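Side-chain contact in uncharacterized protein MJ0764 (Methanocaldococcus jannaschii, PDB 2B8M), which is of unknown function but has the double-stranded beta-helix fold of the RmlC-like cupin family: residues K20-T24 with E25-I29. Numbering follows the deposited sequence. Where two conformers were deposited one is given.
Sequences KLVNT and EHVQI. With SO4 (sulfate ion), chain B; SO4 (sulfate ion), chain D.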
ATOM      1  N   LYS A  20      -0.291  -2.219 -12.823  1.00 19.95           N
ATOM      2  CA  LYS A  20      -1.256  -3.123 -12.218  1.00 21.38           C
ATOM      3  C   LYS A  20      -0.501  -4.357 -11.823  1.00 21.04           C
ATOM      4  O   LYS A  20      -0.392  -5.298 -12.583  1.00 25.53           O
ATOM      5  CB  LYS A  20      -2.359  -3.415 -13.209  1.00 21.66           C
ATOM      6  CG  LYS A  20      -3.170  -2.135 -13.475  1.00 27.25           C
ATOM      7  CD  LYS A  20      -4.378  -2.381 -14.348  1.00 29.79           C
ATOM      8  CE  LYS A  20      -5.605  -2.795 -13.527  1.00 41.70           C
ATOM      9  NZ  LYS A  20      -6.728  -3.312 -14.374  1.00 44.27           N
ATOM     10  N   LEU A  21       0.068  -4.306 -10.623  1.00 21.22           N
ATOM     11  CA  LEU A  21       1.101  -5.256 -10.245  1.00 20.91           C
ATOM     12  C   LEU A  21       0.593  -6.498  -9.582  1.00 20.71           C
ATOM     13  O   LEU A  21       0.899  -7.601 -10.051  1.00 22.14           O
ATOM     14  CB  LEU A  21       2.125  -4.578  -9.355  1.00 21.75           C
ATOM     15  CG  LEU A  21       3.069  -3.623 -10.132  1.00 20.04           C
ATOM     16  CD1 LEU A  21       3.789  -2.788  -9.091  1.00 19.69           C
ATOM     17  CD2 LEU A  21       4.021  -4.327 -11.058  1.00 20.53           C
ATOM     18  N   VAL A  22      -0.149  -6.340  -8.495  1.00 20.35           N
ATOM     19  CA  VAL A  22      -0.641  -7.443  -7.678  1.00 18.42           C
ATOM     20  C   VAL A  22      -2.125  -7.625  -7.976  1.00 19.79           C
ATOM     21  O   VAL A  22      -2.898  -6.647  -7.927  1.00 20.55           O
ATOM     22  CB  VAL A  22      -0.452  -7.173  -6.178  1.00 20.79           C
ATOM     23  CG1 VAL A  22      -1.025  -8.320  -5.324  1.00 22.80           C
ATOM     24  CG2 VAL A  22       1.013  -6.961  -5.845  1.00 20.16           C
ATOM     25  N   ASN A  23      -2.507  -8.859  -8.267  1.00 18.87           N
ATOM     26  CA  ASN A  23      -3.901  -9.198  -8.642  1.00 18.18           C
ATOM     27  C   ASN A  23      -4.188 -10.613  -8.201  1.00 21.17           C
ATOM     28  O   ASN A  23      -4.043 -11.544  -8.984  1.00 24.17           O
ATOM     29  CB  ASN A  23      -4.066  -9.096 -10.144  1.00 19.00           C
ATOM     30  CG  ASN A  23      -5.509  -9.275 -10.587  1.00 23.57           C
ATOM     31  OD1 ASN A  23      -6.434  -8.855  -9.883  1.00 24.88           O
ATOM     32  ND2 ASN A  23      -5.704  -9.853 -11.785  1.00 22.25           N
ATOM     33  N   THR A  24      -4.523 -10.791  -6.936  1.00 19.63           N
ATOM     34  CA  THR A  24      -4.701 -12.107  -6.355  1.00 21.07           C
ATOM     35  C   THR A  24      -6.163 -12.354  -6.020  1.00 23.51           C
ATOM     36  O   THR A  24      -7.000 -11.462  -6.174  1.00 25.59           O
ATOM     37  CB  THR A  24      -3.867 -12.289  -5.057  1.00 21.26           C
ATOM     38  OG1 THR A  24      -4.500 -11.664  -3.948  1.00 23.19           O
ATOM     39  CG2 THR A  24      -2.476 -11.758  -5.212  1.00 21.97           C
ATOM     40  N   GLU A  25      -6.475 -13.543  -5.507  0.50 25.41           N
ATOM     41  CA  GLU A  25      -7.829 -13.834  -5.035  0.50 26.35           C
ATOM     42  C   GLU A  25      -8.282 -12.840  -3.953  0.50 24.11           C
ATOM     43  O   GLU A  25      -9.475 -12.549  -3.818  0.50 21.74           O
ATOM     44  CB  GLU A  25      -7.908 -15.270  -4.490  0.50 26.21           C
ATOM     45  CG  GLU A  25      -9.322 -15.722  -4.103  0.50 27.57           C
ATOM     46  CD  GLU A  25      -9.380 -17.141  -3.598  0.50 31.72           C
ATOM     47  OE1 GLU A  25      -8.303 -17.741  -3.357  0.50 40.96           O
ATOM     48  OE2 GLU A  25     -10.512 -17.667  -3.445  0.50 37.41           O
ATOM     49  N   HIS A  26      -7.329 -12.288  -3.213  1.00 22.28           N
ATOM     50  CA  HIS A  26      -7.635 -11.550  -2.013  1.00 21.63           C
ATOM     51  C   HIS A  26      -7.447 -10.069  -2.126  1.00 19.90           C
ATOM     52  O   HIS A  26      -7.941  -9.319  -1.294  1.00 21.73           O
ATOM     53  CB  HIS A  26      -6.716 -12.050  -0.894  1.00 21.67           C
ATOM     54  CG  HIS A  26      -6.747 -13.523  -0.713  1.00 20.69           C
ATOM     55  ND1 HIS A  26      -7.894 -14.197  -0.362  1.00 22.90           N
ATOM     56  CD2 HIS A  26      -5.790 -14.466  -0.882  1.00 24.64           C
ATOM     57  CE1 HIS A  26      -7.635 -15.491  -0.296  1.00 28.70           C
ATOM     58  NE2 HIS A  26      -6.372 -15.683  -0.629  1.00 27.13           N
ATOM     59  N   VAL A  27      -6.658  -9.616  -3.098  1.00 16.98           N
ATOM     60  CA  VAL A  27      -6.271  -8.200  -3.101  1.00 17.61           C
ATOM     61  C   VAL A  27      -5.740  -7.782  -4.472  1.00 20.84           C
ATOM     62  O   VAL A  27      -5.206  -8.586  -5.219  1.00 19.35           O
ATOM     63  CB  VAL A  27      -5.186  -7.855  -2.022  1.00 18.67           C
ATOM     64  CG1 VAL A  27      -3.787  -8.273  -2.484  1.00 20.64           C
ATOM     65  CG2 VAL A  27      -5.137  -6.374  -1.651  1.00 20.94           C
ATOM     66  N   GLN A  28      -5.869  -6.492  -4.763  1.00 20.32           N
ATOM     67  CA  GLN A  28      -5.199  -5.857  -5.880  1.00 21.05           C
ATOM     68  C   GLN A  28      -4.377  -4.675  -5.370  1.00 19.27           C
ATOM     69  O   GLN A  28      -4.813  -3.903  -4.505  1.00 19.95           O
ATOM     70  CB  GLN A  28      -6.162  -5.394  -6.960  1.00 21.28           C
ATOM     71  CG  GLN A  28      -6.969  -6.446  -7.579  1.00 22.06           C
ATOM     72  CD  GLN A  28      -8.027  -5.876  -8.510  1.00 22.70           C
ATOM     73  OE1 GLN A  28      -8.754  -4.930  -8.158  1.00 25.28           O
ATOM     74  NE2 GLN A  28      -8.125  -6.439  -9.699  1.00 23.20           N
ATOM     75  N   ILE A  29      -3.154  -4.565  -5.878  1.00 19.82           N
ATOM     76  CA  ILE A  29      -2.294  -3.443  -5.546  1.00 19.71           C
ATOM     77  C   ILE A  29      -1.691  -2.891  -6.830  1.00 20.32           C
ATOM     78  O   ILE A  29      -0.980  -3.582  -7.556  1.00 19.55           O
ATOM     79  CB  ILE A  29      -1.181  -3.818  -4.518  1.00 19.52           C
ATOM     80  CG1 ILE A  29      -1.764  -4.509  -3.273  1.00 19.55           C
ATOM     81  CG2 ILE A  29      -0.382  -2.560  -4.128  1.00 20.49           C
ATOM     82  CD1 ILE A  29      -0.755  -4.973  -2.280  1.00 21.94           C
TER
HETATM   83  S   SO4 B 117      -9.740  -3.863 -12.157  1.00 36.42           S
HETATM   84  O1  SO4 B 117     -10.166  -4.995 -11.331  1.00 46.10           O
HETATM   85  O2  SO4 B 117      -8.279  -3.871 -12.285  1.00 48.67           O
HETATM   86  O3  SO4 B 117     -10.338  -3.949 -13.489  1.00 52.71           O
HETATM   87  O4  SO4 B 117     -10.163  -2.614 -11.537  1.00 55.28           O
HETATM   88  S   SO4 D 119     -11.301 -13.315   0.355  1.00 50.66           S
HETATM   89  O1  SO4 D 119     -11.988 -13.197   1.648  1.00 48.56           O
HETATM   90  O2  SO4 D 119      -9.942 -12.806   0.441  1.00 32.55           O
HETATM   91  O3  SO4 D 119     -11.206 -14.717  -0.080  1.00 47.87           O
HETATM   92  O4  SO4 D 119     -12.062 -12.544  -0.638  1.00 56.39           O
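The beta hairpin of strands 17-23 and 28-35 is closed here by its turn and carries a classic beta bulge, because Leu21 and Val22 both face Ile29. Val22 N donates to Ile29 O almost linearly (175° at the hydrogen) and in the carbonyl plane, whereas Leu21 N reaches the same oxygen only through a weak, bent bond of 3.3 Å. Ile29 N returns a bond to Val22 O. On the face bearing these two residues, Val22 and Ile29 lie side by side, CB to CB 3.8 Å; CG1 of Val22, anti to its backbone N (chi1 178°), meets CG1 of Val27 at 4.0 Å.

On the other face the paired side chains, Asn23 and Gln28, are both polar. Gln28 NE2 donates to Asn23 OD1 at 3.0 Å, approaching from above the acceptor's carbonyl plane although OD1 lies close to the donor's own amide plane; the two amides are turned 40° apart. Gln28 NE2 also donates to O1 of the chain B sulfate at 3.0 Å, and Lys20 NZ binds O2 of that ion at 2.7 Å. A leucine in place of Gln28 would probably leave Asn23 OD1 without this donor and the sulfate held less firmly.

At the turn, Thr24 N bonds almost linearly to Val27 O, and Thr24 OG1 accepts from His26 N, though the position of that hydroxyl is less certain. His26 ND1 grips O2 of the chain D sulfate at 2.6 Å, from the ring edge, while Glu25 CB sits over one ring face. Both sulfates probably come from the crystallisation liquor.

Strand 17-23 is outermost in its sheet within the chain, and strand 28-35 pairs next with strand 93-100. The second subunit stacks its Tyr48 on His26 and packs its His50 against Val22, Val27 and Ile29.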